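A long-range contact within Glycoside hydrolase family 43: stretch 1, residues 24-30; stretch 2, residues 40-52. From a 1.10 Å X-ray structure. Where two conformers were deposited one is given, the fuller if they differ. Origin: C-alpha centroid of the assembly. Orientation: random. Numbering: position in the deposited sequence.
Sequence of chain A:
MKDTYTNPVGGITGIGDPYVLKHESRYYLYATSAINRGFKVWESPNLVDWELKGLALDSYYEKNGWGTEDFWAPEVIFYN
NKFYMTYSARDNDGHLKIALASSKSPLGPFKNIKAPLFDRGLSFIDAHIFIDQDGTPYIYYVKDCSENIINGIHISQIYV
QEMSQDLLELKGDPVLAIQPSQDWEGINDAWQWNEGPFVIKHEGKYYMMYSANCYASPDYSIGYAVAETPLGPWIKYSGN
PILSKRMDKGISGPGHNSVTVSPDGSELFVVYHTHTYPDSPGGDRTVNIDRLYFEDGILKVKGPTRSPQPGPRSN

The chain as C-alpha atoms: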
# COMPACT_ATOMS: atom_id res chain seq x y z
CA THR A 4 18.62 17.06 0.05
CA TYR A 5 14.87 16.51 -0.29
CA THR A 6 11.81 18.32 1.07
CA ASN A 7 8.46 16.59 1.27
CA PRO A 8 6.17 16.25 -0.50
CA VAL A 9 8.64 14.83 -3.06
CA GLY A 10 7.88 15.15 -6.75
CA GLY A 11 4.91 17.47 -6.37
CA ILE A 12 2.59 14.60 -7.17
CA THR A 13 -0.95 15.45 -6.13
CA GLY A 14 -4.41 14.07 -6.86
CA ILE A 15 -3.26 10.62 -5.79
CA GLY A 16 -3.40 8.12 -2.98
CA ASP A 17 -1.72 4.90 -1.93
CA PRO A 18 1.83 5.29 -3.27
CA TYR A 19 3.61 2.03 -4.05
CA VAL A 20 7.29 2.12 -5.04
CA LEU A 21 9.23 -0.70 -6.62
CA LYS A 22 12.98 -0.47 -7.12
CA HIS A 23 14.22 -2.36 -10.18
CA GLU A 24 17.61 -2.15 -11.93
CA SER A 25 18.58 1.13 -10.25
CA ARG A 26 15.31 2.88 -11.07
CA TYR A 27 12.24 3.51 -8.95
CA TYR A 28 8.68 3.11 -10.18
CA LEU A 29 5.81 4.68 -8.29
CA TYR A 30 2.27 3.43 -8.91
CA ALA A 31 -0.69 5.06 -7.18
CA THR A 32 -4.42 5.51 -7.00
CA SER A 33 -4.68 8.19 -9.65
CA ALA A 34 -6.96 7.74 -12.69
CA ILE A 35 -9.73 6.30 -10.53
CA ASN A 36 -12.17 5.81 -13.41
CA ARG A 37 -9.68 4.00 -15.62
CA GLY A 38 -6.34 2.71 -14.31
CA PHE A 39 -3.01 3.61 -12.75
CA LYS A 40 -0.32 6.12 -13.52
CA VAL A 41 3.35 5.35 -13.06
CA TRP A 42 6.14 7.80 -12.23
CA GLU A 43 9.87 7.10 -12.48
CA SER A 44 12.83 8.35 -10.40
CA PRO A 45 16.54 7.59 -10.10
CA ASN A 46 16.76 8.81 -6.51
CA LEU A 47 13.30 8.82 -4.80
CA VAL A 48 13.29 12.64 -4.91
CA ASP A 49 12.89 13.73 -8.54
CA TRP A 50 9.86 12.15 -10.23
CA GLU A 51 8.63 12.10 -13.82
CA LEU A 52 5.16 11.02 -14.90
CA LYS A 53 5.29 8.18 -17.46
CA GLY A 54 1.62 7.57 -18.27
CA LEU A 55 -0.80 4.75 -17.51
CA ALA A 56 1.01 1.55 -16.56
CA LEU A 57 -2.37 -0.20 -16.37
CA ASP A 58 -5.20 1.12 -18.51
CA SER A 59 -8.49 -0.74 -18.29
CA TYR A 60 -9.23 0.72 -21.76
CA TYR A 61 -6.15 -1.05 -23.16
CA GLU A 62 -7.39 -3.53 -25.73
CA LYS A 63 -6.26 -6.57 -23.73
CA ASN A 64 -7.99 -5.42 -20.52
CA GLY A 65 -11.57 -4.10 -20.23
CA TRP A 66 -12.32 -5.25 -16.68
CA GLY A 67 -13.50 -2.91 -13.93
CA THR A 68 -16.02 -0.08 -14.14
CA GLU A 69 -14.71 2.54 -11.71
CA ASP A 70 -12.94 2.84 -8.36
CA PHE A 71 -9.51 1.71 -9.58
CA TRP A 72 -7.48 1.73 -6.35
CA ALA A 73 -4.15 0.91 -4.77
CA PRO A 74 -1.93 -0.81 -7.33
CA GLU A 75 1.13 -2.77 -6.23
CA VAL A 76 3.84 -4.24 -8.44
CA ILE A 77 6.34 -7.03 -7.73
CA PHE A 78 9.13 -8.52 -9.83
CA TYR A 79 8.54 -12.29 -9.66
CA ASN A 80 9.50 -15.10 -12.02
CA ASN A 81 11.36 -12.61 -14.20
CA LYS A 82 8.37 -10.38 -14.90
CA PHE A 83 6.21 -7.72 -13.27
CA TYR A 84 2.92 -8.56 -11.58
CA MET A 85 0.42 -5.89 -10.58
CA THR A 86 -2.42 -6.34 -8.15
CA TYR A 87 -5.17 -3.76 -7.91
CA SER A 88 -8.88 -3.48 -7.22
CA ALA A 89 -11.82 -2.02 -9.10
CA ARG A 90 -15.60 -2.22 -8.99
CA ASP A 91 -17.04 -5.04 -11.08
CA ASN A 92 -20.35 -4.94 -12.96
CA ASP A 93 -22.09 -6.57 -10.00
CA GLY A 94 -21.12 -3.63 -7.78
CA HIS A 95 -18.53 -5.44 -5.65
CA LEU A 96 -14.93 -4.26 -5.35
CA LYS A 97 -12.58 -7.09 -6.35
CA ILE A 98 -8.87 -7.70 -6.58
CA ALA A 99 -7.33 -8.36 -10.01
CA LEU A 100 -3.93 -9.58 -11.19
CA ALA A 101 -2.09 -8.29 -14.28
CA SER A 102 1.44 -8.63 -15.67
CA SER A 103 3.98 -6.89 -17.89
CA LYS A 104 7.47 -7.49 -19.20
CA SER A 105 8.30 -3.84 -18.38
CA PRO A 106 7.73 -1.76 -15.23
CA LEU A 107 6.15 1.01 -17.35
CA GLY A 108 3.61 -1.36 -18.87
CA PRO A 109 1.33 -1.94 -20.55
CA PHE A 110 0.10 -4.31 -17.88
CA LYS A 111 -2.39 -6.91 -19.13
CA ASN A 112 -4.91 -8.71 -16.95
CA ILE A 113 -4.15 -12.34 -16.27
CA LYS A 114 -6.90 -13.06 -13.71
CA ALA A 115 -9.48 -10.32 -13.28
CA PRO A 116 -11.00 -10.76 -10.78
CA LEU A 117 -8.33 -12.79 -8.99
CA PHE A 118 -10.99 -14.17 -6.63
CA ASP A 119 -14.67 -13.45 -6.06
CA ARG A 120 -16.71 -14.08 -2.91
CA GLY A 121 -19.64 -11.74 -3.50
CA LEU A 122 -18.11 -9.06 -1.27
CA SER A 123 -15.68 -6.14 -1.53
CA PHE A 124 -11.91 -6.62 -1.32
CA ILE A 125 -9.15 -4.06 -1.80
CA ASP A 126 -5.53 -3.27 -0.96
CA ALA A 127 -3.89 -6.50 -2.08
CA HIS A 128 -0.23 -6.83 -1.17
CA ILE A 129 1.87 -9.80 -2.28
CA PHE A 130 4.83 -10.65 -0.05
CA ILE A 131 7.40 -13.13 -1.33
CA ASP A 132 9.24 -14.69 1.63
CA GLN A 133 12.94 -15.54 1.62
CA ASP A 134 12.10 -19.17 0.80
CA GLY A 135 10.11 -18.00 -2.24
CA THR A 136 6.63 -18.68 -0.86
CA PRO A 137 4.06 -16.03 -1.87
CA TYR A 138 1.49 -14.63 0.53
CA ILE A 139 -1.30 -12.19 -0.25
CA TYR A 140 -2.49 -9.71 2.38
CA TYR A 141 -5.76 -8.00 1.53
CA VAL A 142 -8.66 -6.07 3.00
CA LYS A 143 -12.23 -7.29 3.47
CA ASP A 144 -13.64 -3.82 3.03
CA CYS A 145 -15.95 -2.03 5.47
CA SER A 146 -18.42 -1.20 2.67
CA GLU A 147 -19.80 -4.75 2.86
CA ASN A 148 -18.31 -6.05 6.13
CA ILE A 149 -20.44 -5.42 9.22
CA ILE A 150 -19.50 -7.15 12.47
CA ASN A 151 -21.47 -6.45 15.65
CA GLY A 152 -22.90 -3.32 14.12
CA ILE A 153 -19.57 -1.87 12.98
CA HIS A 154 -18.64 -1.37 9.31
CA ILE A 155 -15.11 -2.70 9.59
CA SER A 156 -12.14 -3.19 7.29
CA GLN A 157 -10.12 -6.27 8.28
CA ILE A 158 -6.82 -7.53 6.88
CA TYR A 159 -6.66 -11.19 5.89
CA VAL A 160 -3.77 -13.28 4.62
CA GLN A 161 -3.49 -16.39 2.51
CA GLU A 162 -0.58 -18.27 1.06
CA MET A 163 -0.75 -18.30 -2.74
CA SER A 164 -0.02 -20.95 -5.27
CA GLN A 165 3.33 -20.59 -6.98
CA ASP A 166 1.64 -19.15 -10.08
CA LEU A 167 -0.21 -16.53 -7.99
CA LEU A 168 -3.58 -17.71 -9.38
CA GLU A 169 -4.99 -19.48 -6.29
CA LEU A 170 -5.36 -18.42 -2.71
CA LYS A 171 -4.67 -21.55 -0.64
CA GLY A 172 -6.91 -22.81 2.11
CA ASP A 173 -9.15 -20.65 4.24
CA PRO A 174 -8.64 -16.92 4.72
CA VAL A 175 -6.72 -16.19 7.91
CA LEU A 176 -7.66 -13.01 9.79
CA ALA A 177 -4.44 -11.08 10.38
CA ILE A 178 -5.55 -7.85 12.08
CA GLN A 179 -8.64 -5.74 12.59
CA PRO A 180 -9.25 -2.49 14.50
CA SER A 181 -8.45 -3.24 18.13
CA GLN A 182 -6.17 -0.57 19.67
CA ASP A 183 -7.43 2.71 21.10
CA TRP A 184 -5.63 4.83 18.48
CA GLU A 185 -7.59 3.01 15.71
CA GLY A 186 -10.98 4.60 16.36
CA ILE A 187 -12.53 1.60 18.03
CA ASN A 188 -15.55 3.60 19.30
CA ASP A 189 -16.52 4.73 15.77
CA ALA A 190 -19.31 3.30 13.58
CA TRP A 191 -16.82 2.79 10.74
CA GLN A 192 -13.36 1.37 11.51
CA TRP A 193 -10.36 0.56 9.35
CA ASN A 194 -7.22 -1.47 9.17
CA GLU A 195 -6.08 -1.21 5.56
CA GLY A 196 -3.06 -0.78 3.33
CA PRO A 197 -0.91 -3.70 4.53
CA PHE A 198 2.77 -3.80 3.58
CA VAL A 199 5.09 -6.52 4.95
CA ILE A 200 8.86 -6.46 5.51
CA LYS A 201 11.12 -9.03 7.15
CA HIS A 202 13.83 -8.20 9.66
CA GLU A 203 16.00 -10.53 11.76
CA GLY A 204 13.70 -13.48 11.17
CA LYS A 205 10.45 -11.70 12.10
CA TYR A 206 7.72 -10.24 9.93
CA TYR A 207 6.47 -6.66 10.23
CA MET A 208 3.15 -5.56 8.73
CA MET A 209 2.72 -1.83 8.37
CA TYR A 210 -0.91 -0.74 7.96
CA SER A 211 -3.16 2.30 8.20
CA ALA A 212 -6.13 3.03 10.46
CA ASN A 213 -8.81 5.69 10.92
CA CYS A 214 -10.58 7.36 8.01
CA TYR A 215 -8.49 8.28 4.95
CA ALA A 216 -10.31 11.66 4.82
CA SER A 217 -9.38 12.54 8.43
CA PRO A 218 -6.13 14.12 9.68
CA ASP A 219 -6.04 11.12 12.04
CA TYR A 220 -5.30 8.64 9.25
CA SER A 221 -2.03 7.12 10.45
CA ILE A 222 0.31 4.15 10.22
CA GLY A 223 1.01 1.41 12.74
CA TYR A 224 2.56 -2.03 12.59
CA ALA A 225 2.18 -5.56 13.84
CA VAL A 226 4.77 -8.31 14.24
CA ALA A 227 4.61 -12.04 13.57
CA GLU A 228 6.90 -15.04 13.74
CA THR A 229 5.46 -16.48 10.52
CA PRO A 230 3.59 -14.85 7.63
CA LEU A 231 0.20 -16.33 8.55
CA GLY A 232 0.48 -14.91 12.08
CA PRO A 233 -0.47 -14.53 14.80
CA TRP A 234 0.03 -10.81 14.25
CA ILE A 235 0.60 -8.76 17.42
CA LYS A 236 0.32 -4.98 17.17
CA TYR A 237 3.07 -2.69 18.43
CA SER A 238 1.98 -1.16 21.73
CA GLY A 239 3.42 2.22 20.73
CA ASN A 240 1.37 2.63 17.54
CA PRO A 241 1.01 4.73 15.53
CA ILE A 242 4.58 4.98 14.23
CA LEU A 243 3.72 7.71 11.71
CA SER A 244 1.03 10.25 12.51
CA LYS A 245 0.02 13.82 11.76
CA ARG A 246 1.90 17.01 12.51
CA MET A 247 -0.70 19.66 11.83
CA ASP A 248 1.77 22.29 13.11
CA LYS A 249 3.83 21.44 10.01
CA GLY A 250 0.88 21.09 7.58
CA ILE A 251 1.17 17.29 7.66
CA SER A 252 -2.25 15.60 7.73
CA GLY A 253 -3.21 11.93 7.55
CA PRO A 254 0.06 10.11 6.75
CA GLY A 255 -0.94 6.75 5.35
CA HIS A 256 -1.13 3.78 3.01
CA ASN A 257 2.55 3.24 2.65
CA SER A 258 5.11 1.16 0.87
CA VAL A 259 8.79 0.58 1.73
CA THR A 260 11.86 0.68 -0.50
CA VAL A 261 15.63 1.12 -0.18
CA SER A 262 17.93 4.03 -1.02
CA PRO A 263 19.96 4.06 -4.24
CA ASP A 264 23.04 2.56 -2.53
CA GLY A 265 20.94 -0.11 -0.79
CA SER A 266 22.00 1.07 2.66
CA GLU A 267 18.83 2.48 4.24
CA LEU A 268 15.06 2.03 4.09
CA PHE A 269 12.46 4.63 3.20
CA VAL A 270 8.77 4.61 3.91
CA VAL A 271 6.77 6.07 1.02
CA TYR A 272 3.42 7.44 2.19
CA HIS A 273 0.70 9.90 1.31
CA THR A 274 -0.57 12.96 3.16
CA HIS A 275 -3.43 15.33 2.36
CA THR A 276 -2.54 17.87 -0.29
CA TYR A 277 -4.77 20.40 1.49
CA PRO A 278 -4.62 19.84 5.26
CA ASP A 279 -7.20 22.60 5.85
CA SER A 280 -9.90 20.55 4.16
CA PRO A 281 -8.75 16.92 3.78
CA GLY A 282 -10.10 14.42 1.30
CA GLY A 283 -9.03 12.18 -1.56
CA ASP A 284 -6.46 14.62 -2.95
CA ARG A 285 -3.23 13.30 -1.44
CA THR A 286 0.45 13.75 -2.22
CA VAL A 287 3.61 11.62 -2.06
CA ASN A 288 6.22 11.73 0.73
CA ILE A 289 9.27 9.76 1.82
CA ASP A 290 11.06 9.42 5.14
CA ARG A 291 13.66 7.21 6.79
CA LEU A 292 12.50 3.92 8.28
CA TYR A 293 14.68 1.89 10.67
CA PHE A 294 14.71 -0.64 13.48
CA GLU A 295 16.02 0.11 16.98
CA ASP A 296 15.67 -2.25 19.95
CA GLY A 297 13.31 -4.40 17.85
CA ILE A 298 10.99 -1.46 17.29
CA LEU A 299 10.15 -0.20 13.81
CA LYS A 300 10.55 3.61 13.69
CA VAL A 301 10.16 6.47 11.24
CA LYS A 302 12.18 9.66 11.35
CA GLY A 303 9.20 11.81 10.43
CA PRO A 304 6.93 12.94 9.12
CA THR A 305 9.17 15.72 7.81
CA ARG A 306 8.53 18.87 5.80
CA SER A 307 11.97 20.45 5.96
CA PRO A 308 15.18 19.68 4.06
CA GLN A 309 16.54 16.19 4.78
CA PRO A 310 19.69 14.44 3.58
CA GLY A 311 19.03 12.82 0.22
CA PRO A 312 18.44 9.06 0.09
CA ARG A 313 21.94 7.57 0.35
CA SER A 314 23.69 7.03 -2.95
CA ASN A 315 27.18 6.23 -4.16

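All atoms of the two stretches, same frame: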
# COMPACT_ATOMS: atom_id res chain seq x y z
N GLU A 24 16.48 -2.51 -11.08
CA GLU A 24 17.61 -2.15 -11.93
C GLU A 24 17.96 -0.67 -11.83
O GLU A 24 18.08 0.04 -12.81
CB GLU A 24 17.37 -2.62 -13.38
CG GLU A 24 17.28 -4.14 -13.46
CD GLU A 24 17.22 -4.72 -14.86
OE1 GLU A 24 16.86 -3.98 -15.80
OE2 GLU A 24 17.52 -5.92 -15.01
N SER A 25 18.09 -0.21 -10.59
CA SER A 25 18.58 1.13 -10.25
C SER A 25 17.61 2.26 -10.59
O SER A 25 17.98 3.44 -10.61
CB SER A 25 19.95 1.40 -10.90
OG SER A 25 20.91 0.44 -10.46
N ARG A 26 16.36 1.90 -10.84
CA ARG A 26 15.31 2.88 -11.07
C ARG A 26 14.16 2.57 -10.12
O ARG A 26 13.97 1.43 -9.70
CB ARG A 26 14.82 2.81 -12.52
CG ARG A 26 15.90 2.91 -13.58
CD ARG A 26 16.61 4.23 -13.54
NE ARG A 26 15.71 5.36 -13.68
CZ ARG A 26 16.10 6.61 -13.93
NH1 ARG A 26 17.39 6.89 -14.10
NH2 ARG A 26 15.20 7.58 -14.02
N TYR A 27 13.41 3.61 -9.79
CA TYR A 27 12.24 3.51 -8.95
C TYR A 27 10.99 3.81 -9.75
O TYR A 27 10.96 4.75 -10.53
CB TYR A 27 12.34 4.49 -7.79
CG TYR A 27 13.51 4.24 -6.88
CD1 TYR A 27 14.74 4.81 -7.13
CD2 TYR A 27 13.38 3.41 -5.78
CE1 TYR A 27 15.82 4.59 -6.30
CE2 TYR A 27 14.44 3.18 -4.92
CZ TYR A 27 15.67 3.76 -5.19
OH TYR A 27 16.76 3.57 -4.37
N TYR A 28 9.97 3.00 -9.50
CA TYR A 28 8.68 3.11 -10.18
C TYR A 28 7.61 3.25 -9.12
O TYR A 28 7.46 2.39 -8.26
CB TYR A 28 8.42 1.88 -11.05
CG TYR A 28 9.52 1.71 -12.07
CD1 TYR A 28 9.48 2.40 -13.27
CD2 TYR A 28 10.63 0.92 -11.80
CE1 TYR A 28 10.49 2.28 -14.20
CE2 TYR A 28 11.66 0.80 -12.72
CZ TYR A 28 11.59 1.48 -13.92
OH TYR A 28 12.61 1.35 -14.84
N LEU A 29 6.89 4.37 -9.18
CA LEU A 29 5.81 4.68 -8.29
C LEU A 29 4.49 4.47 -9.01
O LEU A 29 4.28 5.03 -10.08
CB LEU A 29 5.92 6.14 -7.84
CG LEU A 29 4.67 6.80 -7.25
CD1 LEU A 29 4.47 6.26 -5.89
CD2 LEU A 29 4.79 8.31 -7.20
N TYR A 30 3.61 3.67 -8.42
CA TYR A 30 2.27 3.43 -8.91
C TYR A 30 1.32 3.90 -7.83
O TYR A 30 1.60 3.69 -6.65
CB TYR A 30 2.05 1.93 -9.18
CG TYR A 30 3.12 1.27 -10.02
CD1 TYR A 30 4.29 0.80 -9.44
CD2 TYR A 30 2.98 1.13 -11.39
CE1 TYR A 30 5.28 0.20 -10.18
CE2 TYR A 30 3.98 0.53 -12.15
CZ TYR A 30 5.12 0.07 -11.53
OH TYR A 30 6.14 -0.53 -12.23
N LYS A 40 -1.53 5.44 -13.08
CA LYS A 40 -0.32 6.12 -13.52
C LYS A 40 0.91 5.53 -12.86
O LYS A 40 0.86 4.97 -11.76
CB LYS A 40 -0.41 7.61 -13.19
CG LYS A 40 -1.44 8.35 -14.02
CD LYS A 40 -1.62 9.79 -13.59
CE LYS A 40 -2.45 10.56 -14.60
NZ LYS A 40 -2.85 11.91 -14.12
N VAL A 41 2.03 5.69 -13.55
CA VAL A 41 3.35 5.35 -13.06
C VAL A 41 4.27 6.56 -13.23
O VAL A 41 4.20 7.27 -14.24
CB VAL A 41 3.92 4.09 -13.76
CG1 VAL A 41 4.01 4.26 -15.27
CG2 VAL A 41 5.26 3.67 -13.15
N TRP A 42 5.11 6.79 -12.22
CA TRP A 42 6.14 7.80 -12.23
C TRP A 42 7.48 7.10 -12.02
O TRP A 42 7.56 6.07 -11.34
CB TRP A 42 5.95 8.83 -11.12
CG TRP A 42 4.69 9.65 -11.15
CD1 TRP A 42 4.61 10.97 -11.51
CD2 TRP A 42 3.35 9.26 -10.80
NE1 TRP A 42 3.32 11.41 -11.39
CE2 TRP A 42 2.53 10.39 -10.95
CE3 TRP A 42 2.78 8.07 -10.33
CZ2 TRP A 42 1.17 10.37 -10.68
CZ3 TRP A 42 1.42 8.06 -10.06
CH2 TRP A 42 0.64 9.20 -10.23
N GLU A 43 8.54 7.67 -12.59
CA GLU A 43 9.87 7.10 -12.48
C GLU A 43 10.83 8.08 -11.81
O GLU A 43 10.72 9.30 -12.00
CB GLU A 43 10.39 6.72 -13.86
CG GLU A 43 11.68 5.94 -13.83
CD GLU A 43 12.23 5.64 -15.21
OE1 GLU A 43 11.45 5.27 -16.10
OE2 GLU A 43 13.46 5.77 -15.40
N SER A 44 11.79 7.55 -11.05
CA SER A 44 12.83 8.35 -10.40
C SER A 44 14.12 7.57 -10.31
O SER A 44 14.10 6.36 -10.13
CB SER A 44 12.38 8.70 -8.98
OG SER A 44 13.39 9.38 -8.26
N PRO A 45 15.27 8.26 -10.36
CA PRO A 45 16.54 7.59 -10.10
C PRO A 45 16.94 7.65 -8.62
O PRO A 45 17.90 6.98 -8.22
CB PRO A 45 17.53 8.41 -10.93
CG PRO A 45 16.99 9.79 -10.85
CD PRO A 45 15.47 9.62 -10.89
N ASN A 46 16.25 8.46 -7.83
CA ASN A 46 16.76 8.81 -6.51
C ASN A 46 15.72 8.97 -5.39
O ASN A 46 16.09 9.33 -4.28
CB ASN A 46 17.60 10.10 -6.61
CG ASN A 46 16.81 11.28 -7.12
OD1 ASN A 46 15.58 11.23 -7.21
ND2 ASN A 46 17.50 12.36 -7.48
N LEU A 47 14.45 8.70 -5.71
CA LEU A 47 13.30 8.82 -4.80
C LEU A 47 12.83 10.26 -4.57
O LEU A 47 11.81 10.48 -3.92
CB LEU A 47 13.52 8.12 -3.45
CG LEU A 47 13.59 6.60 -3.49
CD1 LEU A 47 14.14 6.06 -2.18
CD2 LEU A 47 12.23 6.00 -3.79
N VAL A 48 13.55 11.22 -5.15
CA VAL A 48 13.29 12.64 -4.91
C VAL A 48 12.70 13.33 -6.13
O VAL A 48 11.69 14.03 -6.04
CB VAL A 48 14.58 13.35 -4.48
CG1 VAL A 48 14.32 14.83 -4.23
CG2 VAL A 48 15.15 12.69 -3.23
N ASP A 49 13.33 13.12 -7.28
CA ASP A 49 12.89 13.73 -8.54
C ASP A 49 12.06 12.71 -9.30
O ASP A 49 12.52 11.60 -9.56
CB ASP A 49 14.11 14.13 -9.37
CG ASP A 49 15.06 15.02 -8.59
OD1 ASP A 49 14.59 16.02 -8.02
OD2 ASP A 49 16.27 14.69 -8.53
N TRP A 50 10.82 13.08 -9.63
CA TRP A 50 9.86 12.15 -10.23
C TRP A 50 9.32 12.67 -11.54
O TRP A 50 9.04 13.87 -11.68
CB TRP A 50 8.67 11.92 -9.29
CG TRP A 50 9.06 11.19 -8.05
CD1 TRP A 50 9.43 11.73 -6.86
CD2 TRP A 50 9.16 9.76 -7.89
NE1 TRP A 50 9.74 10.74 -5.97
CE2 TRP A 50 9.59 9.53 -6.58
CE3 TRP A 50 8.93 8.67 -8.73
CZ2 TRP A 50 9.78 8.24 -6.08
CZ3 TRP A 50 9.15 7.40 -8.25
CH2 TRP A 50 9.56 7.19 -6.93
N GLU A 51 9.18 11.76 -12.51
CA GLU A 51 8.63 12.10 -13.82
C GLU A 51 7.46 11.18 -14.14
O GLU A 51 7.56 9.95 -14.04
CB GLU A 51 9.72 12.09 -14.89
CG GLU A 51 10.37 10.77 -15.12
CD GLU A 51 11.45 10.82 -16.18
OE1 GLU A 51 11.43 11.71 -17.07
OE2 GLU A 51 12.33 9.94 -16.14
N LEU A 52 6.34 11.77 -14.52
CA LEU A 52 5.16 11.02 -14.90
C LEU A 52 5.39 10.31 -16.22
O LEU A 52 5.84 10.92 -17.18
CB LEU A 52 3.99 12.00 -15.01
CG LEU A 52 2.67 11.43 -15.51
CD1 LEU A 52 2.15 10.29 -14.63
CD2 LEU A 52 1.62 12.53 -15.63
O HOH W 1 19.26 4.68 -8.49
O HOH W 2 12.44 2.85 -17.11

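Antiparallel strands pair by backbone and specialise by face, and the contact between residues 24-30 and 40-52 illustrates both. At Val-41, a non-hydrogen-bonded position opposite Tyr-30, the side chain adds packing: CG2 lies over the face of the Tyr-30 ring, 3.5 Å from Tyr-30 CE2. Trp-42 then supplies the backbone link, its N donating to Leu-29 O (2.9 Å) and its O accepting from Leu-29 N (2.8 Å), while its CE3 packs 3.7 Å from Leu-29 CD2. Glu-43 returns to the face of Val-41, Tyr-28 and Tyr-30. Its OE2 forms a salt bridge with Arg-26 NH2 (2.9 Å), and a water joins its OE1 to Tyr-28 OH. Ser-44 closes the ladder, with its O 2.9 Å from Tyr-27 N and its N 3.0 Å from Tyr-27 O.

Beyond the strand the chain turns, yet contact persists. Pro-45 sets CB over the Arg-26 guanidinium, 3.5 Å from NH1, and a water bridges its O to Ser-25 O. Ser-44 OG accepts a hydrogen bond from Asn-46 N (3.0 Å) and donates to Asp-49 O (2.7 Å), bracing the turn. Leu-47 covers the Tyr-27 ring, its CG 3.8 Å from the ring centroid and nearly on the normal. Finally, Trp-50 reaches back, placing CZ3 3.5 Å from Leu-29 CB, with Leu-29 CD2 over its ring face.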